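Acyl-coenzyme A oxidase 3 (Yarrowia lipolytica, PDB 5YS9) uses FAD to oxidise acyl-CoA substrates to (2E)-enoyl-CoA in peroxisomal fatty acid beta-oxidation, passing the electrons to O2 and forming H2O2. Local coordinates at residues H351-Y363 with C623-F637. Residues are numbered along the deposited sequence; the frame is centred on the assembly and turned at random.
Sequences HQRRLLPLLAFTY and CKEVRDQVAGYTDAF. With FAD (flavin-adenine dinucleotide), chain D.
Y363 OH donates to Y633 O at 2.7 Å, the one hydrogen bond that crosses between segments 351-363 and 623-637. The hydroxyl lies in the carbonyl plane at a C=O...O angle of 116°, so it uses a lone pair. Beside the hydroxyl, Y363 CE1 comes within 3.6 Å of F637 CZ; the two rings meet obliquely, their planes 57° apart. With an alanine here, the Y633 carbonyl would probably lose this donor and F637 would be left without this aromatic neighbour.

One turn back, L359 has CG anti to the backbone N (chi1 170°), which carries CG toward the other segment, where its two methyls meet different partners: CD2 lies 3.7 Å from Y633 CB, while CD1 approaches F637 CZ at 4.0 Å. L356 is a knob in the hole formed by C623, V626, R627 and V630, with its CD1 3.7 Å from R627 CB. This fits the 10.0 Å approach of the axes of helices 351-363 and 623-628.

At the other end, the extended Q352 chain lays its amide across the aliphatic part of R627, with NE2 3.4 Å from CG. The same NE2 is bonded to I346 O, while the R627 guanidinium leads away to salt bridges with E30 and D347. On the same helix as Q352, R354 NH1 donates to the FAD ribose O3B at 2.6 Å.

The contact thus joins a helix that contributes to the FAD pocket to the C-terminal helical region through a buried apolar seam, its single cross-segment hydrogen bond satisfying a backbone carbonyl.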
loop_
_atom_site.group_PDB
_atom_site.type_symbol
_atom_site.label_atom_id
_atom_site.label_comp_id
_atom_site.label_asym_id
_atom_site.label_seq_id
_atom_site.Cartn_x
_atom_site.Cartn_y
_atom_site.Cartn_z
ATOM N N HIS A 351 -1.304 -18.658 7.376
ATOM C CA HIS A 351 -0.237 -18.096 6.621
ATOM C C HIS A 351 -0.220 -18.607 5.154
ATOM O O HIS A 351 0.075 -17.826 4.197
ATOM C CB HIS A 351 1.081 -18.335 7.329
ATOM C CG HIS A 351 2.126 -17.361 6.935
ATOM N ND1 HIS A 351 2.149 -16.076 7.431
ATOM C CD2 HIS A 351 3.149 -17.463 6.058
ATOM C CE1 HIS A 351 3.191 -15.453 6.920
ATOM N NE2 HIS A 351 3.809 -16.266 6.080
ATOM N N GLN A 352 -0.576 -19.884 4.990
ATOM C CA GLN A 352 -0.775 -20.483 3.667
ATOM C C GLN A 352 -1.821 -19.717 2.871
ATOM O O GLN A 352 -1.566 -19.390 1.721
ATOM C CB GLN A 352 -1.162 -21.972 3.770
ATOM C CG GLN A 352 -0.028 -22.876 4.314
ATOM C CD GLN A 352 -0.447 -24.317 4.527
ATOM O OE1 GLN A 352 -1.550 -24.707 4.127
ATOM N NE2 GLN A 352 0.441 -25.129 5.134
ATOM N N ARG A 353 -2.927 -19.359 3.501
ATOM C CA ARG A 353 -3.975 -18.545 2.893
ATOM C C ARG A 353 -3.523 -17.148 2.503
ATOM O O ARG A 353 -3.985 -16.594 1.532
ATOM C CB ARG A 353 -5.188 -18.454 3.802
ATOM C CG ARG A 353 -6.109 -19.642 3.717
ATOM C CD ARG A 353 -7.163 -19.566 4.787
ATOM N NE ARG A 353 -8.237 -20.507 4.558
ATOM C CZ ARG A 353 -9.258 -20.283 3.754
ATOM N NH1 ARG A 353 -9.350 -19.146 3.102
ATOM N NH2 ARG A 353 -10.185 -21.195 3.612
ATOM N N ARG A 354 -2.667 -16.554 3.310
ATOM C CA ARG A 354 -2.104 -15.259 2.980
ATOM C C ARG A 354 -1.246 -15.262 1.730
ATOM O O ARG A 354 -1.306 -14.335 0.956
ATOM C CB ARG A 354 -1.269 -14.730 4.132
ATOM C CG ARG A 354 -2.033 -14.481 5.406
ATOM C CD ARG A 354 -1.659 -13.134 5.976
ATOM N NE ARG A 354 -0.793 -13.261 7.127
ATOM C CZ ARG A 354 0.235 -12.473 7.381
ATOM N NH1 ARG A 354 0.955 -12.682 8.456
ATOM N NH2 ARG A 354 0.530 -11.485 6.570
ATOM N N LEU A 355 -0.416 -16.278 1.555
ATOM C CA LEU A 355 0.561 -16.259 0.485
ATOM C C LEU A 355 0.315 -17.167 -0.698
ATOM O O LEU A 355 0.607 -16.811 -1.819
ATOM C CB LEU A 355 1.949 -16.544 1.040
ATOM C CG LEU A 355 2.507 -15.631 2.121
ATOM C CD1 LEU A 355 3.877 -16.117 2.533
ATOM C CD2 LEU A 355 2.560 -14.195 1.647
ATOM N N LEU A 356 -0.202 -18.357 -0.462
ATOM C CA LEU A 356 -0.273 -19.334 -1.576
ATOM C C LEU A 356 -1.235 -18.934 -2.726
ATOM O O LEU A 356 -0.921 -19.193 -3.885
ATOM C CB LEU A 356 -0.551 -20.738 -1.071
ATOM C CG LEU A 356 0.536 -21.279 -0.143
ATOM C CD1 LEU A 356 0.160 -22.683 0.319
ATOM C CD2 LEU A 356 1.934 -21.291 -0.744
ATOM N N PRO A 357 -2.371 -18.264 -2.404
ATOM C CA PRO A 357 -3.267 -17.761 -3.450
ATOM C C PRO A 357 -2.600 -16.702 -4.319
ATOM O O PRO A 357 -2.837 -16.649 -5.536
ATOM C CB PRO A 357 -4.431 -17.170 -2.667
ATOM C CG PRO A 357 -4.452 -17.934 -1.399
ATOM C CD PRO A 357 -3.000 -18.164 -1.074
ATOM N N LEU A 358 -1.716 -15.923 -3.695
ATOM C CA LEU A 358 -1.033 -14.854 -4.370
ATOM C C LEU A 358 0.060 -15.430 -5.249
ATOM O O LEU A 358 0.335 -14.892 -6.309
ATOM C CB LEU A 358 -0.492 -13.838 -3.357
ATOM C CG LEU A 358 -1.561 -13.234 -2.397
ATOM C CD1 LEU A 358 -1.010 -12.250 -1.384
ATOM C CD2 LEU A 358 -2.620 -12.535 -3.203
ATOM N N LEU A 359 0.680 -16.519 -4.803
ATOM C CA LEU A 359 1.575 -17.311 -5.645
ATOM C C LEU A 359 0.778 -17.826 -6.833
ATOM O O LEU A 359 1.254 -17.796 -7.930
ATOM C CB LEU A 359 2.211 -18.483 -4.865
ATOM C CG LEU A 359 2.966 -19.509 -5.728
ATOM C CD1 LEU A 359 4.278 -18.920 -6.214
ATOM C CD2 LEU A 359 3.191 -20.884 -5.066
ATOM N N ALA A 360 -0.425 -18.303 -6.595
ATOM C CA ALA A 360 -1.283 -18.729 -7.673
ATOM C C ALA A 360 -1.651 -17.555 -8.567
ATOM O O ALA A 360 -1.638 -17.666 -9.770
ATOM C CB ALA A 360 -2.516 -19.397 -7.114
ATOM N N PHE A 361 -1.937 -16.420 -7.956
ATOM C CA PHE A 361 -2.305 -15.223 -8.675
ATOM C C PHE A 361 -1.187 -14.757 -9.585
ATOM O O PHE A 361 -1.436 -14.315 -10.682
ATOM C CB PHE A 361 -2.637 -14.122 -7.679
ATOM C CG PHE A 361 -3.722 -13.203 -8.122
ATOM C CD1 PHE A 361 -3.738 -12.694 -9.393
ATOM C CD2 PHE A 361 -4.715 -12.835 -7.253
ATOM C CE1 PHE A 361 -4.728 -11.845 -9.792
ATOM C CE2 PHE A 361 -5.707 -11.981 -7.639
ATOM C CZ PHE A 361 -5.718 -11.493 -8.911
ATOM N N THR A 362 0.046 -14.820 -9.116
ATOM C CA THR A 362 1.161 -14.386 -9.939
ATOM C C THR A 362 1.365 -15.239 -11.182
ATOM O O THR A 362 1.605 -14.711 -12.235
ATOM C CB THR A 362 2.450 -14.027 -9.149
ATOM O OG1 THR A 362 3.596 -14.612 -9.761
ATOM C CG2 THR A 362 2.355 -14.433 -7.717
ATOM N N TYR A 363 1.206 -16.547 -11.063
ATOM C CA TYR A 363 1.284 -17.431 -12.216
ATOM C C TYR A 363 0.185 -17.077 -13.196
ATOM O O TYR A 363 0.395 -17.066 -14.394
ATOM C CB TYR A 363 1.079 -18.880 -11.795
ATOM C CG TYR A 363 2.324 -19.663 -11.475
ATOM C CD1 TYR A 363 3.173 -19.268 -10.456
ATOM C CD2 TYR A 363 2.638 -20.815 -12.171
ATOM C CE1 TYR A 363 4.304 -19.987 -10.156
ATOM C CE2 TYR A 363 3.764 -21.537 -11.870
ATOM C CZ TYR A 363 4.591 -21.119 -10.864
ATOM O OH TYR A 363 5.711 -21.839 -10.567
ATOM N N CYS A 623 -4.577 -25.228 -0.538
ATOM C CA CYS A 623 -3.503 -24.624 0.242
ATOM C C CYS A 623 -2.470 -25.685 0.665
ATOM O O CYS A 623 -1.299 -25.488 0.457
ATOM C CB CYS A 623 -4.052 -23.872 1.467
ATOM S SG CYS A 623 -4.496 -22.162 1.110
ATOM N N LYS A 624 -2.913 -26.801 1.250
ATOM C CA LYS A 624 -1.981 -27.827 1.721
ATOM C C LYS A 624 -1.295 -28.520 0.548
ATOM O O LYS A 624 -0.121 -28.834 0.660
ATOM C CB LYS A 624 -2.640 -28.857 2.617
ATOM C CG LYS A 624 -3.255 -28.332 3.912
ATOM C CD LYS A 624 -3.855 -29.488 4.737
ATOM C CE LYS A 624 -5.256 -29.208 5.294
ATOM N NZ LYS A 624 -5.261 -28.425 6.569
ATOM N N GLU A 625 -1.977 -28.700 -0.574
ATOM C CA GLU A 625 -1.359 -29.362 -1.759
ATOM C C GLU A 625 -0.290 -28.507 -2.435
ATOM O O GLU A 625 0.725 -29.017 -2.939
ATOM C CB GLU A 625 -2.417 -29.762 -2.818
ATOM C CG GLU A 625 -3.388 -30.847 -2.355
ATOM C CD GLU A 625 -2.680 -32.118 -1.883
ATOM O OE1 GLU A 625 -2.198 -32.881 -2.745
ATOM O OE2 GLU A 625 -2.595 -32.346 -0.652
ATOM N N VAL A 626 -0.547 -27.207 -2.445
ATOM C CA VAL A 626 0.351 -26.232 -2.993
ATOM C C VAL A 626 1.545 -26.031 -2.048
ATOM O O VAL A 626 2.714 -26.066 -2.494
ATOM C CB VAL A 626 -0.420 -24.952 -3.351
ATOM C CG1 VAL A 626 0.500 -23.779 -3.613
ATOM C CG2 VAL A 626 -1.264 -25.236 -4.586
ATOM N N ARG A 627 1.266 -25.900 -0.755
ATOM C CA ARG A 627 2.311 -25.779 0.234
ATOM C C ARG A 627 3.389 -26.843 0.185
ATOM O O ARG A 627 4.553 -26.540 0.418
ATOM C CB ARG A 627 1.713 -25.766 1.620
ATOM C CG ARG A 627 2.770 -25.633 2.711
ATOM C CD ARG A 627 3.108 -26.977 3.318
ATOM N NE ARG A 627 4.131 -26.916 4.334
ATOM C CZ ARG A 627 5.437 -26.859 4.078
ATOM N NH1 ARG A 627 6.290 -26.854 5.086
ATOM N NH2 ARG A 627 5.902 -26.806 2.819
ATOM N N ASP A 628 3.019 -28.074 -0.119
ATOM C CA ASP A 628 3.971 -29.166 -0.147
ATOM C C ASP A 628 5.036 -28.928 -1.198
ATOM O O ASP A 628 6.183 -29.266 -1.010
ATOM C CB ASP A 628 3.260 -30.487 -0.399
ATOM C CG ASP A 628 4.158 -31.675 -0.197
ATOM O OD1 ASP A 628 4.575 -31.910 0.939
ATOM O OD2 ASP A 628 4.452 -32.381 -1.167
ATOM N N GLN A 629 4.629 -28.358 -2.317
ATOM C CA GLN A 629 5.495 -28.162 -3.460
ATOM C C GLN A 629 6.024 -26.746 -3.593
ATOM O O GLN A 629 6.492 -26.365 -4.642
ATOM C CB GLN A 629 4.776 -28.564 -4.747
ATOM C CG GLN A 629 4.368 -30.023 -4.825
ATOM C CD GLN A 629 5.539 -30.962 -4.941
ATOM O OE1 GLN A 629 6.288 -30.927 -5.897
ATOM N NE2 GLN A 629 5.694 -31.811 -3.965
ATOM N N VAL A 630 5.950 -25.962 -2.532
ATOM C CA VAL A 630 6.179 -24.529 -2.620
ATOM C C VAL A 630 7.555 -24.135 -3.142
ATOM O O VAL A 630 7.680 -23.180 -3.878
ATOM C CB VAL A 630 5.946 -23.850 -1.264
ATOM C CG1 VAL A 630 6.948 -24.345 -0.252
ATOM C CG2 VAL A 630 6.024 -22.346 -1.399
ATOM N N ALA A 631 8.582 -24.865 -2.754
ATOM C CA ALA A 631 9.919 -24.603 -3.232
ATOM C C ALA A 631 10.031 -24.778 -4.732
ATOM O O ALA A 631 10.758 -24.060 -5.370
ATOM C CB ALA A 631 10.916 -25.480 -2.517
ATOM N N GLY A 632 9.356 -25.775 -5.287
ATOM C CA GLY A 632 9.323 -25.939 -6.724
ATOM C C GLY A 632 8.643 -24.830 -7.501
ATOM O O GLY A 632 9.174 -24.339 -8.474
ATOM N N TYR A 633 7.481 -24.398 -7.041
ATOM C CA TYR A 633 6.786 -23.312 -7.704
ATOM C C TYR A 633 7.626 -22.008 -7.736
ATOM O O TYR A 633 7.621 -21.294 -8.742
ATOM C CB TYR A 633 5.482 -23.027 -6.989
ATOM C CG TYR A 633 4.403 -24.089 -7.080
ATOM C CD1 TYR A 633 3.868 -24.455 -8.305
ATOM C CD2 TYR A 633 3.852 -24.651 -5.930
ATOM C CE1 TYR A 633 2.834 -25.384 -8.402
ATOM C CE2 TYR A 633 2.824 -25.561 -6.014
ATOM C CZ TYR A 633 2.331 -25.928 -7.266
ATOM O OH TYR A 633 1.318 -26.822 -7.365
ATOM N N THR A 634 8.329 -21.713 -6.634
ATOM C CA THR A 634 9.094 -20.452 -6.484
ATOM C C THR A 634 10.453 -20.524 -7.159
ATOM O O THR A 634 10.878 -19.549 -7.794
ATOM C CB THR A 634 9.270 -20.069 -5.024
ATOM O OG1 THR A 634 9.710 -21.215 -4.305
ATOM C CG2 THR A 634 7.978 -19.652 -4.455
ATOM N N ASP A 635 11.117 -21.676 -7.052
ATOM C CA ASP A 635 12.380 -21.892 -7.782
ATOM C C ASP A 635 12.158 -21.905 -9.261
ATOM O O ASP A 635 13.105 -21.575 -9.978
ATOM C CB ASP A 635 13.087 -23.197 -7.407
ATOM C CG ASP A 635 13.773 -23.136 -6.046
ATOM O OD1 ASP A 635 13.994 -22.032 -5.463
ATOM O OD2 ASP A 635 14.103 -24.224 -5.558
ATOM N N ALA A 636 10.935 -22.270 -9.711
ATOM C CA ALA A 636 10.585 -22.220 -11.147
ATOM C C ALA A 636 10.738 -20.851 -11.843
ATOM O O ALA A 636 10.978 -20.809 -13.090
ATOM C CB ALA A 636 9.195 -22.764 -11.394
ATOM N N PHE A 637 10.641 -19.754 -11.069
ATOM C CA PHE A 637 10.866 -18.403 -11.627
ATOM C C PHE A 637 12.316 -18.176 -12.075
ATOM O O PHE A 637 12.566 -17.317 -12.892
ATOM C CB PHE A 637 10.523 -17.331 -10.637
ATOM C CG PHE A 637 9.113 -17.376 -10.119
ATOM C CD1 PHE A 637 8.021 -17.299 -10.984
ATOM C CD2 PHE A 637 8.872 -17.384 -8.744
ATOM C CE1 PHE A 637 6.710 -17.292 -10.466
ATOM C CE2 PHE A 637 7.572 -17.357 -8.224
ATOM C CZ PHE A 637 6.489 -17.328 -9.083
HETATM P PA FAD D . 6.812 -12.646 13.607
HETATM O O1A FAD D . 6.234 -12.541 14.966
HETATM O O2A FAD D . 7.697 -13.775 13.243
HETATM O O5B FAD D . 5.693 -12.657 12.499
HETATM C C5B FAD D . 6.138 -12.660 11.151
HETATM C C4B FAD D . 4.980 -13.038 10.267
HETATM O O4B FAD D . 4.546 -14.344 10.619
HETATM C C3B FAD D . 3.840 -12.094 10.550
HETATM O O3B FAD D . 3.234 -11.688 9.339
HETATM C C2B FAD D . 2.846 -12.914 11.312
HETATM O O2B FAD D . 1.525 -12.516 10.964
HETATM C C1B FAD D . 3.162 -14.334 10.904
HETATM N N9A FAD D . 2.876 -15.138 12.092
HETATM C C8A FAD D . 3.625 -15.191 13.197
HETATM N N7A FAD D . 3.055 -16.001 14.107
HETATM C C5A FAD D . 1.914 -16.468 13.590
HETATM C C6A FAD D . 0.829 -17.364 14.026
HETATM N N6A FAD D . 0.840 -17.953 15.234
HETATM N N1A FAD D . -0.176 -17.576 13.169
HETATM C C2A FAD D . -0.204 -17.002 11.963
HETATM N N3A FAD D . 0.738 -16.180 11.499
HETATM C C4A FAD D . 1.799 -15.884 12.259
HETATM N N1 FAD D . 10.913 -3.868 19.158
HETATM C C2 FAD D . 11.365 -3.410 20.333
HETATM O O2 FAD D . 11.424 -4.188 21.277
HETATM N N3 FAD D . 11.737 -2.153 20.529
HETATM C C4 FAD D . 11.693 -1.259 19.567
HETATM O O4 FAD D . 12.048 -0.110 19.782
HETATM C C4X FAD D . 11.215 -1.669 18.245
HETATM N N5 FAD D . 11.144 -0.808 17.229
HETATM C C5X FAD D . 10.716 -1.211 16.031
HETATM C C6 FAD D . 10.681 -0.295 15.003
HETATM C C7 FAD D . 10.248 -0.684 13.761
HETATM C C7M FAD D . 10.198 0.316 12.651
HETATM C C8 FAD D . 9.831 -2.082 13.538
HETATM C C8M FAD D . 9.356 -2.516 12.190
HETATM C C9 FAD D . 9.862 -2.996 14.566
HETATM C C9A FAD D . 10.299 -2.613 15.811
HETATM N N10 FAD D . 10.343 -3.532 16.871
HETATM C C10 FAD D . 10.814 -3.071 18.094
HETATM C "C1'" FAD D . 9.958 -4.936 16.717
HETATM C "C2'" FAD D . 8.476 -5.174 16.425
HETATM O "O2'" FAD D . 7.720 -5.113 17.628
HETATM C "C3'" FAD D . 8.275 -6.529 15.745
HETATM O "O3'" FAD D . 8.568 -6.367 14.373
HETATM C "C4'" FAD D . 6.869 -7.101 15.835
HETATM O "O4'" FAD D . 6.352 -6.833 17.129
HETATM C "C5'" FAD D . 6.840 -8.614 15.680
HETATM O "O5'" FAD D . 6.959 -9.089 14.349
HETATM P P FAD D . 8.104 -10.134 13.980
HETATM O O1P FAD D . 9.076 -9.501 13.060
HETATM O O2P FAD D . 8.597 -10.723 15.241
HETATM O O3P FAD D . 7.417 -11.259 13.100
#